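Long-range contacts in putative esterase aq_1494 (Aquifex aeolicus, PDB 2EGR), which probably hydrolyses acyl-CoA thioesters, as a putative esterase of the 4-hydroxybenzoyl-CoA thioesterase family with a hotdog fold: residues Y5-Q10 with F26-E31; F73-N78 with Y91-E96; E53-N58 with K106-K111. All blocks are in the same frame, centred on the assembly; numbering follows the deposited sequence.

Interaction 1. Residues Y5-Q10 with F26-E31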
loop_
_atom_site.group_PDB
_atom_site.type_symbol
_atom_site.label_atom_id
_atom_site.label_comp_id
_atom_site.label_asym_id
_atom_site.label_seq_id
_atom_site.Cartn_x
_atom_site.Cartn_y
_atom_site.Cartn_z
ATOM N N TYR A 5 -5.073 20.935 1.821
ATOM C CA TYR A 5 -4.127 19.971 2.392
ATOM C C TYR A 5 -2.889 19.912 1.502
ATOM O O TYR A 5 -2.982 19.633 0.331
ATOM C CB TYR A 5 -4.812 18.596 2.516
ATOM C CG TYR A 5 -3.930 17.514 3.075
ATOM C CD1 TYR A 5 -3.494 17.562 4.400
ATOM C CD2 TYR A 5 -3.535 16.406 2.284
ATOM C CE1 TYR A 5 -2.696 16.561 4.925
ATOM C CE2 TYR A 5 -2.730 15.401 2.818
ATOM C CZ TYR A 5 -2.312 15.489 4.136
ATOM O OH TYR A 5 -1.514 14.498 4.709
ATOM N N ARG A 6 -1.703 20.204 2.037
ATOM C CA ARG A 6 -0.502 20.246 1.205
ATOM C C ARG A 6 0.426 19.114 1.587
ATOM O O ARG A 6 0.675 18.866 2.773
ATOM C CB ARG A 6 0.214 21.597 1.367
ATOM C CG ARG A 6 1.439 21.786 0.568
ATOM C CD ARG A 6 1.378 23.320 0.218
ATOM N NE ARG A 6 2.684 23.816 0.019
ATOM C CZ ARG A 6 3.051 24.845 -0.734
ATOM N NH1 ARG A 6 2.215 25.594 -1.482
ATOM N NH2 ARG A 6 4.325 25.072 -0.739
ATOM N N ARG A 7 0.955 18.446 0.572
ATOM C CA ARG A 7 1.510 17.118 0.710
ATOM C C ARG A 7 2.634 16.964 -0.316
ATOM O O ARG A 7 2.560 17.508 -1.422
ATOM C CB ARG A 7 0.365 16.081 0.451
ATOM C CG ARG A 7 0.706 14.586 0.515
ATOM C CD ARG A 7 1.343 14.142 1.805
ATOM N NE ARG A 7 0.879 12.779 2.079
ATOM C CZ ARG A 7 1.358 11.682 1.516
ATOM N NH1 ARG A 7 2.366 11.738 0.663
ATOM N NH2 ARG A 7 0.814 10.507 1.833
ATOM N N ARG A 8 3.683 16.224 0.057
ATOM C CA ARG A 8 4.726 15.859 -0.897
ATOM C C ARG A 8 4.662 14.357 -1.259
ATOM O O ARG A 8 4.428 13.535 -0.381
ATOM C CB ARG A 8 6.073 16.195 -0.275
ATOM C CG ARG A 8 7.263 15.880 -1.080
ATOM C CD ARG A 8 8.497 16.246 -0.263
ATOM N NE ARG A 8 8.525 17.691 -0.008
ATOM C CZ ARG A 8 9.155 18.588 -0.761
ATOM N NH1 ARG A 8 9.796 18.235 -1.848
ATOM N NH2 ARG A 8 9.104 19.880 -0.435
ATOM N N VAL A 9 4.886 14.043 -2.541
ATOM C CA VAL A 9 4.857 12.633 -3.036
ATOM C C VAL A 9 6.033 11.860 -2.471
ATOM O O VAL A 9 7.183 12.276 -2.610
ATOM C CB VAL A 9 4.905 12.550 -4.572
ATOM C CG1 VAL A 9 5.035 11.028 -5.018
ATOM C CG2 VAL A 9 3.681 13.236 -5.221
ATOM N N GLN A 10 5.749 10.705 -1.849
ATOM C CA GLN A 10 6.810 9.813 -1.315
ATOM C C GLN A 10 7.157 8.744 -2.347
ATOM O O GLN A 10 6.312 8.405 -3.201
ATOM C CB GLN A 10 6.313 9.125 -0.016
ATOM C CG GLN A 10 6.044 10.077 1.191
ATOM C CD GLN A 10 7.274 10.841 1.686
ATOM O OE1 GLN A 10 8.411 10.419 1.519
ATOM N NE2 GLN A 10 7.025 11.977 2.347
ATOM N N PHE A 26 -6.867 8.191 -3.655
ATOM C CA PHE A 26 -7.904 8.001 -2.654
ATOM C C PHE A 26 -7.352 8.094 -1.241
ATOM O O PHE A 26 -8.034 8.577 -0.348
ATOM C CB PHE A 26 -8.685 6.714 -2.906
ATOM C CG PHE A 26 -9.331 6.720 -4.255
ATOM C CD1 PHE A 26 -10.528 7.452 -4.469
ATOM C CD2 PHE A 26 -8.693 6.119 -5.343
ATOM C CE1 PHE A 26 -11.092 7.495 -5.751
ATOM C CE2 PHE A 26 -9.240 6.192 -6.642
ATOM C CZ PHE A 26 -10.453 6.875 -6.831
ATOM N N ARG A 27 -6.112 7.643 -1.062
ATOM C CA ARG A 27 -5.446 7.752 0.248
ATOM C C ARG A 27 -5.158 9.207 0.607
ATOM O O ARG A 27 -5.412 9.623 1.760
ATOM C CB ARG A 27 -4.187 6.894 0.259
ATOM C CG ARG A 27 -4.545 5.403 0.030
ATOM C CD ARG A 27 -3.292 4.484 -0.056
ATOM N NE ARG A 27 -3.750 3.071 -0.181
ATOM C CZ ARG A 27 -3.023 2.007 0.168
ATOM N NH1 ARG A 27 -1.754 2.182 0.581
ATOM N NH2 ARG A 27 -3.558 0.762 0.049
ATOM N N TYR A 28 -4.686 9.966 -0.383
ATOM C CA TYR A 28 -4.476 11.401 -0.229
ATOM C C TYR A 28 -5.779 12.096 0.144
ATOM O O TYR A 28 -5.776 12.919 1.054
ATOM C CB TYR A 28 -3.937 12.033 -1.499
ATOM C CG TYR A 28 -2.569 11.600 -1.991
ATOM C CD1 TYR A 28 -1.621 11.047 -1.136
ATOM C CD2 TYR A 28 -2.238 11.786 -3.325
ATOM C CE1 TYR A 28 -0.339 10.703 -1.623
ATOM C CE2 TYR A 28 -1.004 11.468 -3.830
ATOM C CZ TYR A 28 -0.049 10.916 -2.958
ATOM O OH TYR A 28 1.195 10.615 -3.468
ATOM N N PHE A 29 -6.895 11.747 -0.517
ATOM C CA PHE A 29 -8.208 12.340 -0.131
ATOM C C PHE A 29 -8.593 12.016 1.296
ATOM O O PHE A 29 -9.174 12.842 2.002
ATOM C CB PHE A 29 -9.326 11.899 -1.102
ATOM C CG PHE A 29 -8.993 12.116 -2.531
ATOM C CD1 PHE A 29 -8.194 13.200 -2.940
ATOM C CD2 PHE A 29 -9.473 11.241 -3.514
ATOM C CE1 PHE A 29 -7.867 13.392 -4.264
ATOM C CE2 PHE A 29 -9.150 11.440 -4.843
ATOM C CZ PHE A 29 -8.353 12.505 -5.238
ATOM N N GLU A 30 -8.310 10.786 1.753
ATOM C CA GLU A 30 -8.594 10.419 3.108
ATOM C C GLU A 30 -7.730 11.261 4.046
ATOM O O GLU A 30 -8.228 11.759 5.070
ATOM C CB GLU A 30 -8.314 8.914 3.325
ATOM C CG GLU A 30 -8.482 8.437 4.766
ATOM C CD GLU A 30 -7.987 7.012 4.967
ATOM O OE1 GLU A 30 -8.722 6.058 4.585
ATOM O OE2 GLU A 30 -6.889 6.887 5.537
ATOM N N GLU A 31 -6.454 11.425 3.724
ATOM C CA GLU A 31 -5.627 12.265 4.603
ATOM C C GLU A 31 -6.226 13.691 4.688
ATOM O O GLU A 31 -6.224 14.328 5.771
ATOM C CB GLU A 31 -4.200 12.332 4.084
ATOM C CG GLU A 31 -3.483 10.982 4.039
ATOM C CD GLU A 31 -2.005 11.112 3.634
ATOM O OE1 GLU A 31 -1.487 12.240 3.418
ATOM O OE2 GLU A 31 -1.369 10.066 3.542
#
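The guanidinium of R7 lies across Y28, taking ring atom CE1 on one face, 3.4 Å above its plane and offset toward the rim. Seen from the tyrosine, the same meeting is at the ring edge, with R7 NH2 near the ring plane and 3.6 Å from Y28 CE1; the two flat groups are turned 73° apart. The contact belongs to the hotdog fold, in which a long helix is wrapped by a curled antiparallel sheet: the axes of strand 5-8 and helix 26-31 make 135° between their N-to-C directions. R7 also grips E31 side-on: NE reaches E31 OE1 at 2.8 Å through the syn lone pair, and NH2 reaches E31 OE2, also at 2.8 Å, somewhat out of the carboxylate plane. Bends of the R7 chain at chi2 and chi3 lead to this two-nitrogen salt bridge, while NH1 donates to the carbonyl O of the next residue, R8, helping to fix its rotation. NH2 has a second acidic partner in E13, whose carboxylate also bonds the Y28 hydroxyl. E31 OE2 also accepts from Y12 of the second subunit, so this buried charge cluster extends to the subunit interface. Y5, two residues earlier on the strand, adds a third bond to E31. Its CG, anti to the backbone N, carries the ring toward the helix; ring and carboxylate planes are 88° apart, with E31 C over one ring face. Its hydroxyl donates to E31 OE1 at 2.6 Å from the anti side and well out of the carboxylate plane, so OE1 accepts from both Y5 OH and R7 NE.

Interaction 2. Residues F73-N78 with Y91-E96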
loop_
_atom_site.group_PDB
_atom_site.type_symbol
_atom_site.label_atom_id
_atom_site.label_comp_id
_atom_site.label_asym_id
_atom_site.label_seq_id
_atom_site.Cartn_x
_atom_site.Cartn_y
_atom_site.Cartn_z
ATOM N N PHE A 73 2.103 18.980 -3.826
ATOM C CA PHE A 73 0.783 19.126 -4.385
ATOM C C PHE A 73 -0.179 19.540 -3.273
ATOM O O PHE A 73 0.162 19.491 -2.091
ATOM C CB PHE A 73 0.354 17.842 -5.152
ATOM C CG PHE A 73 0.128 16.667 -4.264
ATOM C CD1 PHE A 73 -1.113 16.452 -3.681
ATOM C CD2 PHE A 73 1.185 15.790 -3.979
ATOM C CE1 PHE A 73 -1.337 15.355 -2.838
ATOM C CE2 PHE A 73 0.986 14.719 -3.122
ATOM C CZ PHE A 73 -0.266 14.494 -2.555
ATOM N N GLU A 74 -1.359 20.006 -3.664
ATOM C CA GLU A 74 -2.371 20.411 -2.709
ATOM C C GLU A 74 -3.667 19.772 -3.133
ATOM O O GLU A 74 -3.980 19.737 -4.310
ATOM C CB GLU A 74 -2.503 21.953 -2.657
ATOM C CG GLU A 74 -1.203 22.608 -2.236
ATOM C CD GLU A 74 -1.327 24.109 -2.055
ATOM O OE1 GLU A 74 -2.224 24.706 -2.670
ATOM O OE2 GLU A 74 -0.555 24.661 -1.245
ATOM N N VAL A 75 -4.374 19.252 -2.141
ATOM C CA VAL A 75 -5.738 18.787 -2.260
ATOM C C VAL A 75 -6.644 19.895 -1.671
ATOM O O VAL A 75 -6.571 20.208 -0.461
ATOM C CB VAL A 75 -5.895 17.496 -1.457
ATOM C CG1 VAL A 75 -7.322 16.961 -1.550
ATOM C CG2 VAL A 75 -4.827 16.459 -1.925
ATOM N N HIS A 76 -7.445 20.506 -2.535
ATOM C CA HIS A 76 -8.420 21.511 -2.120
ATOM C C HIS A 76 -9.764 20.808 -2.031
ATOM O O HIS A 76 -10.303 20.309 -3.060
ATOM C CB HIS A 76 -8.513 22.625 -3.166
ATOM C CG HIS A 76 -7.305 23.506 -3.263
ATOM N ND1 HIS A 76 -6.013 23.068 -3.048
ATOM C CD2 HIS A 76 -7.201 24.816 -3.590
ATOM C CE1 HIS A 76 -5.169 24.070 -3.239
ATOM N NE2 HIS A 76 -5.866 25.136 -3.585
ATOM N N LEU A 77 -10.280 20.752 -0.813
ATOM C CA LEU A 77 -11.486 20.015 -0.450
ATOM C C LEU A 77 -12.641 20.990 -0.326
ATOM O O LEU A 77 -12.462 22.079 0.232
ATOM C CB LEU A 77 -11.233 19.336 0.911
ATOM C CG LEU A 77 -12.189 18.458 1.701
ATOM C CD1 LEU A 77 -11.445 17.587 2.734
ATOM C CD2 LEU A 77 -13.231 19.311 2.411
ATOM N N ASN A 78 -13.817 20.591 -0.817
ATOM C CA ASN A 78 -15.056 21.352 -0.628
ATOM C C ASN A 78 -16.230 20.435 -0.256
ATOM O O ASN A 78 -16.359 19.356 -0.832
ATOM C CB ASN A 78 -15.366 22.143 -1.898
ATOM C CG ASN A 78 -16.614 23.047 -1.748
ATOM O OD1 ASN A 78 -16.697 23.868 -0.816
ATOM N ND2 ASN A 78 -17.582 22.887 -2.652
ATOM N N TYR A 91 -12.952 17.325 -4.513
ATOM C CA TYR A 91 -11.523 17.508 -4.340
ATOM C C TYR A 91 -10.968 17.957 -5.664
ATOM O O TYR A 91 -11.372 17.435 -6.740
ATOM C CB TYR A 91 -10.783 16.200 -3.932
ATOM C CG TYR A 91 -11.389 15.414 -2.819
ATOM C CD1 TYR A 91 -10.915 15.515 -1.533
ATOM C CD2 TYR A 91 -12.421 14.539 -3.061
ATOM C CE1 TYR A 91 -11.471 14.772 -0.500
ATOM C CE2 TYR A 91 -12.987 13.797 -2.052
ATOM C CZ TYR A 91 -12.527 13.921 -0.778
ATOM O OH TYR A 91 -13.091 13.158 0.175
ATOM N N ILE A 92 -10.068 18.938 -5.621
ATOM C CA ILE A 92 -9.207 19.237 -6.749
ATOM C C ILE A 92 -7.749 19.119 -6.313
ATOM O O ILE A 92 -7.351 19.667 -5.284
ATOM C CB ILE A 92 -9.454 20.659 -7.377
ATOM C CG1 ILE A 92 -10.926 20.808 -7.764
ATOM C CG2 ILE A 92 -8.585 20.843 -8.606
ATOM C CD1 ILE A 92 -11.463 22.246 -7.669
ATOM N N VAL A 93 -6.981 18.363 -7.083
ATOM C CA VAL A 93 -5.556 18.215 -6.799
ATOM C C VAL A 93 -4.776 19.177 -7.657
ATOM O O VAL A 93 -4.817 19.096 -8.894
ATOM C CB VAL A 93 -5.067 16.768 -7.019
ATOM C CG1 VAL A 93 -3.536 16.686 -6.727
ATOM C CG2 VAL A 93 -5.875 15.803 -6.135
ATOM N N PHE A 94 -4.085 20.116 -7.005
ATOM C CA PHE A 94 -3.249 21.087 -7.707
ATOM C C PHE A 94 -1.767 20.813 -7.601
ATOM O O PHE A 94 -1.257 20.465 -6.534
ATOM C CB PHE A 94 -3.496 22.508 -7.166
ATOM C CG PHE A 94 -4.817 23.082 -7.574
ATOM C CD1 PHE A 94 -4.987 23.624 -8.852
ATOM C CD2 PHE A 94 -5.888 23.063 -6.700
ATOM C CE1 PHE A 94 -6.223 24.153 -9.238
ATOM C CE2 PHE A 94 -7.127 23.592 -7.075
ATOM C CZ PHE A 94 -7.285 24.137 -8.343
ATOM N N LYS A 95 -1.071 21.009 -8.714
ATOM C CA LYS A 95 0.380 21.070 -8.722
ATOM C C LYS A 95 0.823 22.326 -9.482
ATOM O O LYS A 95 0.543 22.492 -10.673
ATOM C CB LYS A 95 0.931 19.788 -9.360
ATOM C CG LYS A 95 2.426 19.766 -9.649
ATOM C CD LYS A 95 2.727 18.576 -10.588
ATOM C CE LYS A 95 4.131 18.642 -11.098
ATOM N NZ LYS A 95 4.632 17.437 -11.855
ATOM N N GLU A 96 1.535 23.201 -8.783
ATOM C CA GLU A 96 1.879 24.513 -9.327
ATOM C C GLU A 96 0.566 25.194 -9.777
ATOM O O GLU A 96 -0.389 25.226 -9.006
ATOM C CB GLU A 96 2.982 24.388 -10.379
ATOM C CG GLU A 96 4.346 24.352 -9.669
ATOM C CD GLU A 96 5.408 23.530 -10.362
ATOM O OE1 GLU A 96 5.101 22.493 -10.990
ATOM O OE2 GLU A 96 6.589 23.919 -10.248
#
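F94 sets the edge of its ring into the face of H76, a T-shaped pair with centroids 4.7 Å apart and planes at 57°. The bump is F94 CD2, which sits 3.5 Å above the imidazole plane over its centre, with CE2 following toward H76 CD2 and CG. One face of the phenyl ring is met in turn by I92 CG2, its neighbour two residues back on the same strand, and E74 CB lies at the edge of the imidazole. An alanine at H76 would probably leave the F94 ring edge without the flat surface it rests on and freer to turn.

These residues share one side of the hairpin formed by strands 72-82 and 86-95, part of the curled sheet of the hotdog fold. Its antiparallel register is set by two hydrogen-bonded pairs: E74 with F94, where F94 N reaches E74 O at 2.7 Å, and H76 with I92, where the bond from H76 N to I92 O is nearly straight at 174°.

On the face carrying V75, L77, Y91 and V93, the relief is aliphatic against aromatic. V75 and Y91 lie side by side, with V75 CG1 at the ring edge, 3.9 Å from Y91 CD1. L77 CD1 reaches Y91 CE1 at 4.3 Å. Helix 22-39 packs on this face through F29, A32 and F36. Farther along, the F73 side chain crosses V93 obliquely, with F73 CD1 3.9 Å from V93 CG1.

Interaction 3. Residues E53-N58 with K106-K111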
loop_
_atom_site.group_PDB
_atom_site.type_symbol
_atom_site.label_atom_id
_atom_site.label_comp_id
_atom_site.label_asym_id
_atom_site.label_seq_id
_atom_site.Cartn_x
_atom_site.Cartn_y
_atom_site.Cartn_z
ATOM N N GLU A 53 -18.983 5.328 12.873
ATOM C CA GLU A 53 -18.140 5.002 11.713
ATOM C C GLU A 53 -18.575 5.892 10.561
ATOM O O GLU A 53 -19.765 6.031 10.325
ATOM C CB GLU A 53 -18.280 3.512 11.318
ATOM C CG GLU A 53 -17.464 3.082 10.054
ATOM C CD GLU A 53 -17.849 1.689 9.476
ATOM O OE1 GLU A 53 -18.706 0.982 10.077
ATOM O OE2 GLU A 53 -17.292 1.302 8.404
ATOM N N VAL A 54 -17.621 6.491 9.843
ATOM C CA VAL A 54 -17.945 7.157 8.576
ATOM C C VAL A 54 -17.740 6.149 7.437
ATOM O O VAL A 54 -16.642 5.608 7.261
ATOM C CB VAL A 54 -17.130 8.450 8.361
ATOM C CG1 VAL A 54 -17.301 8.981 6.937
ATOM C CG2 VAL A 54 -17.541 9.525 9.410
ATOM N N VAL A 55 -18.814 5.879 6.700
ATOM C CA VAL A 55 -18.822 4.810 5.693
ATOM C C VAL A 55 -18.799 5.397 4.289
ATOM O O VAL A 55 -19.642 6.221 3.915
ATOM C CB VAL A 55 -20.037 3.831 5.869
ATOM C CG1 VAL A 55 -20.146 2.855 4.668
ATOM C CG2 VAL A 55 -19.937 3.093 7.184
ATOM N N LEU A 56 -17.819 4.985 3.500
ATOM C CA LEU A 56 -17.759 5.435 2.113
ATOM C C LEU A 56 -18.781 4.709 1.217
ATOM O O LEU A 56 -18.858 3.465 1.205
ATOM C CB LEU A 56 -16.345 5.225 1.567
ATOM C CG LEU A 56 -16.143 5.657 0.115
ATOM C CD1 LEU A 56 -16.218 7.185 -0.019
ATOM C CD2 LEU A 56 -14.804 5.171 -0.386
ATOM N N LEU A 57 -19.559 5.489 0.475
ATOM C CA LEU A 57 -20.594 4.932 -0.410
ATOM C C LEU A 57 -20.126 4.759 -1.847
ATOM O O LEU A 57 -20.361 3.705 -2.491
ATOM C CB LEU A 57 -21.847 5.816 -0.367
ATOM C CG LEU A 57 -22.753 5.675 0.855
ATOM C CD1 LEU A 57 -23.816 6.773 0.755
ATOM C CD2 LEU A 57 -23.408 4.275 0.993
ATOM N N ASN A 58 -19.490 5.805 -2.367
ATOM C CA ASN A 58 -18.869 5.789 -3.677
ATOM C C ASN A 58 -17.748 6.816 -3.764
ATOM O O ASN A 58 -17.661 7.737 -2.925
ATOM C CB ASN A 58 -19.875 5.997 -4.822
ATOM C CG ASN A 58 -20.566 7.352 -4.760
ATOM O OD1 ASN A 58 -19.937 8.402 -4.926
ATOM N ND2 ASN A 58 -21.881 7.324 -4.518
ATOM N N LYS A 106 -18.700 10.197 -1.500
ATOM C CA LYS A 106 -19.942 10.298 -0.747
ATOM C C LYS A 106 -19.922 9.317 0.411
ATOM O O LYS A 106 -19.444 8.153 0.277
ATOM C CB LYS A 106 -21.146 10.071 -1.666
ATOM C CG LYS A 106 -22.471 10.125 -0.956
ATOM C CD LYS A 106 -23.616 9.792 -1.903
ATOM C CE LYS A 106 -24.943 10.251 -1.309
ATOM N NZ LYS A 106 -26.079 9.612 -2.034
ATOM N N HIS A 107 -20.423 9.784 1.549
ATOM C CA HIS A 107 -20.315 9.097 2.832
ATOM C C HIS A 107 -21.635 9.057 3.587
ATOM O O HIS A 107 -22.498 9.905 3.410
ATOM C CB HIS A 107 -19.288 9.794 3.738
ATOM C CG HIS A 107 -17.937 9.949 3.115
ATOM N ND1 HIS A 107 -17.627 10.984 2.257
ATOM C CD2 HIS A 107 -16.832 9.179 3.192
ATOM C CE1 HIS A 107 -16.384 10.849 1.841
ATOM N NE2 HIS A 107 -15.883 9.752 2.381
ATOM N N CYS A 108 -21.749 8.079 4.454
ATOM C CA CYS A 108 -22.836 8.023 5.395
ATOM C C CYS A 108 -22.238 7.613 6.721
ATOM O O CYS A 108 -21.010 7.477 6.834
ATOM C CB CYS A 108 -23.938 7.080 4.888
ATOM S SG CYS A 108 -23.519 5.339 4.864
ATOM N N MET A 109 -23.079 7.472 7.744
ATOM C CA MET A 109 -22.593 7.212 9.085
ATOM C C MET A 109 -23.306 6.056 9.758
ATOM O O MET A 109 -24.503 5.811 9.532
ATOM C CB MET A 109 -22.659 8.475 9.953
ATOM C CG MET A 109 -21.625 9.542 9.575
ATOM S SD MET A 109 -21.451 10.885 10.757
ATOM C CE MET A 109 -20.814 12.080 9.656
ATOM N N VAL A 110 -22.554 5.350 10.589
ATOM C CA VAL A 110 -23.016 4.112 11.192
ATOM C C VAL A 110 -22.725 4.087 12.693
ATOM O O VAL A 110 -21.637 4.490 13.153
ATOM C CB VAL A 110 -22.404 2.878 10.425
ATOM C CG1 VAL A 110 -22.282 1.634 11.304
ATOM C CG2 VAL A 110 -23.199 2.594 9.152
ATOM N N LYS A 111 -23.727 3.641 13.450
ATOM C CA LYS A 111 -23.595 3.393 14.880
ATOM C C LYS A 111 -24.429 2.166 15.263
ATOM O O LYS A 111 -25.586 2.029 14.822
ATOM C CB LYS A 111 -24.037 4.619 15.687
ATOM C CG LYS A 111 -23.457 4.662 17.095
ATOM C CD LYS A 111 -24.190 5.653 17.974
ATOM C CE LYS A 111 -23.624 5.644 19.389
ATOM N NZ LYS A 111 -24.412 6.505 20.325
#
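V55 and C108 exchange the central pair of backbone hydrogen bonds, V55 N to C108 O at 2.7 Å and C108 N to V55 O at 2.9 Å. E53 and V110 make a second such pair. At the other end both L57 and N58 face K106: L57 N donates to K106 O at 2.7 Å, whereas K106 N donates to N58 O at 3.0 Å. This one-residue shift in register is a classic beta bulge, and it interrupts the pairing of strands 52-63 and 98-111, neighbours in the antiparallel sheet of the hotdog fold. N58 also pairs, antiparallel, with a strand of the third subunit, which carries the sheet across that interface.

Apolar contacts lie on both faces. On one, V55 CG2 meets V110 CG2 at 3.8 Å, and C108 SG, placed between the backbone N and the carbonyl carbon by chi1 of 69°, touches V55 CB and, at 4.0 Å, L57 CD2. On the other, V54 lies side by side with M109, its CG2 4.1 Å from M109 CG, and F87 of strand 86-95 packs against both. Near the bulge, the extended K106 chain crosses L57, whose CD1 is 4.0 Å from K106 CG.

In the fold
From the N terminus, interaction 1 closes first: segment 26-31 comes back to segment 5-10 after 15 intervening residues. Strand 52-63 then opens interaction 3, which closes only when strand 98-111 comes back. Interaction 2 is nested within that loop, joining the consecutive strands 72-82 and 86-95. No loops cross. Interactions 1 and 2 touch, their centres about 9 Å apart: strand 3-8 bonds to strand 72-82 (Y5 N to V75 O, 2.8 Å), and Y28 packs on F73. Interaction 3 lies on the far side of the chain's centre, about 23 Å from interaction 2 between centres, yet strands 86-95 and 98-111, neighbours in the sheet, connect the two.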